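Local coordinates for protein phosphotransferase (Brucella abortus, PDB 4QPK) that relays phosphoryl groups as a dimeric histidine phosphotransferase in the phosphorelay that controls cell growth, division and survival inside host cells, at residues R100-A105 against L150-L155. Residues are numbered along the deposited sequence; the frame is centred on the assembly and turned at random.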
loop_
_atom_site.group_PDB
_atom_site.type_symbol
_atom_site.label_atom_id
_atom_site.label_comp_id
_atom_site.label_asym_id
_atom_site.label_seq_id
_atom_site.Cartn_x
_atom_site.Cartn_y
_atom_site.Cartn_z
ATOM N N ARG B 100 0.384 4.479 -6.180
ATOM C CA ARG B 100 1.057 3.513 -7.050
ATOM C C ARG B 100 2.371 4.068 -7.621
ATOM O O ARG B 100 3.359 3.335 -7.778
ATOM C CB ARG B 100 0.098 3.129 -8.190
ATOM C CG ARG B 100 0.255 1.759 -8.792
ATOM C CD ARG B 100 -0.830 1.554 -9.851
ATOM N NE ARG B 100 -0.377 0.814 -11.031
ATOM C CZ ARG B 100 0.035 1.371 -12.170
ATOM N NH1 ARG B 100 0.088 2.694 -12.299
ATOM N NH2 ARG B 100 0.413 0.597 -13.183
ATOM N N ILE B 101 2.375 5.363 -7.930
ATOM C CA ILE B 101 3.558 6.027 -8.472
ATOM C C ILE B 101 4.351 6.746 -7.376
ATOM O O ILE B 101 5.571 6.635 -7.338
ATOM C CB ILE B 101 3.176 7.046 -9.580
ATOM C CG1 ILE B 101 2.362 6.352 -10.675
ATOM C CG2 ILE B 101 4.436 7.674 -10.208
ATOM C CD1 ILE B 101 2.019 7.254 -11.874
ATOM N N ALA B 102 3.684 7.444 -6.457
ATOM C CA ALA B 102 4.414 8.243 -5.471
ATOM C C ALA B 102 5.139 7.375 -4.434
ATOM O O ALA B 102 6.254 7.693 -4.001
ATOM C CB ALA B 102 3.468 9.212 -4.763
ATOM N N PHE B 103 4.510 6.269 -4.057
ATOM C CA PHE B 103 5.075 5.369 -3.049
ATOM C C PHE B 103 5.514 4.053 -3.682
ATOM O O PHE B 103 6.511 3.467 -3.272
ATOM C CB PHE B 103 4.065 5.068 -1.927
ATOM C CG PHE B 103 3.600 6.277 -1.153
ATOM C CD1 PHE B 103 4.420 7.368 -0.945
ATOM C CD2 PHE B 103 2.317 6.311 -0.632
ATOM C CE1 PHE B 103 3.966 8.471 -0.224
ATOM C CE2 PHE B 103 1.859 7.406 0.080
ATOM C CZ PHE B 103 2.687 8.486 0.285
ATOM N N GLY B 104 4.745 3.587 -4.665
ATOM C CA GLY B 104 4.973 2.319 -5.342
ATOM C C GLY B 104 6.039 2.334 -6.427
ATOM O O GLY B 104 6.796 3.293 -6.585
ATOM N N ALA B 105 6.101 1.252 -7.183
ATOM C CA ALA B 105 7.067 1.135 -8.274
ATOM C C ALA B 105 6.430 1.298 -9.661
ATOM O O ALA B 105 7.070 1.043 -10.679
ATOM C CB ALA B 105 7.773 -0.213 -8.184
ATOM N N LEU B 150 9.162 14.353 -6.784
ATOM C CA LEU B 150 8.221 15.371 -7.235
ATOM C C LEU B 150 6.819 15.148 -6.647
ATOM O O LEU B 150 6.237 16.057 -6.051
ATOM C CB LEU B 150 8.179 15.398 -8.776
ATOM C CG LEU B 150 7.097 16.231 -9.482
ATOM C CD1 LEU B 150 7.185 17.693 -9.113
ATOM C CD2 LEU B 150 7.203 16.039 -10.991
ATOM N N LEU B 151 6.276 13.943 -6.796
ATOM C CA LEU B 151 4.933 13.674 -6.295
ATOM C C LEU B 151 4.868 13.787 -4.770
ATOM O O LEU B 151 3.872 14.244 -4.220
ATOM C CB LEU B 151 4.449 12.290 -6.744
ATOM C CG LEU B 151 4.173 12.158 -8.240
ATOM C CD1 LEU B 151 3.761 10.717 -8.547
ATOM C CD2 LEU B 151 3.071 13.110 -8.682
ATOM N N ASN B 152 5.926 13.370 -4.080
ATOM C CA ASN B 152 5.927 13.491 -2.629
ATOM C C ASN B 152 6.031 14.947 -2.163
ATOM O O ASN B 152 5.495 15.303 -1.120
ATOM C CB ASN B 152 7.050 12.654 -2.025
ATOM C CG ASN B 152 6.621 11.205 -1.820
ATOM O OD1 ASN B 152 6.052 10.861 -0.782
ATOM N ND2 ASN B 152 6.846 10.374 -2.824
ATOM N N MET B 153 6.699 15.780 -2.945
ATOM C CA MET B 153 6.732 17.207 -2.668
ATOM C C MET B 153 5.332 17.826 -2.795
ATOM O O MET B 153 5.031 18.799 -2.119
ATOM C CB MET B 153 7.720 17.911 -3.611
ATOM C CG MET B 153 9.161 17.620 -3.270
ATOM S SD MET B 153 10.343 18.341 -4.420
ATOM C CE MET B 153 10.246 20.094 -4.056
ATOM N N LEU B 154 4.474 17.273 -3.660
ATOM C CA LEU B 154 3.094 17.765 -3.738
ATOM C C LEU B 154 2.371 17.533 -2.424
ATOM O O LEU B 154 1.558 18.349 -1.992
ATOM C CB LEU B 154 2.315 17.063 -4.851
ATOM C CG LEU B 154 2.942 17.046 -6.232
ATOM C CD1 LEU B 154 1.936 16.470 -7.238
ATOM C CD2 LEU B 154 3.405 18.435 -6.611
ATOM N N LEU B 155 2.655 16.398 -1.788
ATOM C CA LEU B 155 1.984 16.085 -0.533
ATOM C C LEU B 155 2.461 17.021 0.579
ATOM O O LEU B 155 1.666 17.451 1.422
ATOM C CB LEU B 155 2.209 14.611 -0.146
ATOM C CG LEU B 155 1.611 13.587 -1.117
ATOM C CD1 LEU B 155 1.864 12.167 -0.590
ATOM C CD2 LEU B 155 0.125 13.812 -1.275
#
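N152 ND2 is gripped by two backbone carbonyls: it donates to A102 O at 3.0 Å, and to K148 O one turn back in its own helix. K148 NZ adds bonds to F103 O and G104 O. Here the end of helix 78-102, the second long helix of the DHp domain, is tied to helix 144-160 of the domain that resembles the ATP-binding domain of histidine kinases. The bond to A102 is bent, with 140° at the hydrogen; the oxygen lies close to the amide plane of N152, whereas the nitrogen stands above the carbonyl plane of A102. With OD1 accepting from Q214 NE2 of helix 213-225, both ends of this buried amide are engaged. OD1 also abuts the edge of the F103 ring, 3.2 Å from CE1, ring and amide planes being 44° apart.

The other contacts between 100-105 and 150-155 are apolar. A102 CB sits against L151 CB at 3.8 Å, where the CA atoms of the two segments come nearest, 5.5 Å between those of A102 and L151. L155 CD1 approaches F103 CZ obliquely. On the I101 side, the branch anti to the backbone N, CG2, meets L151 CD1 at 3.5 Å.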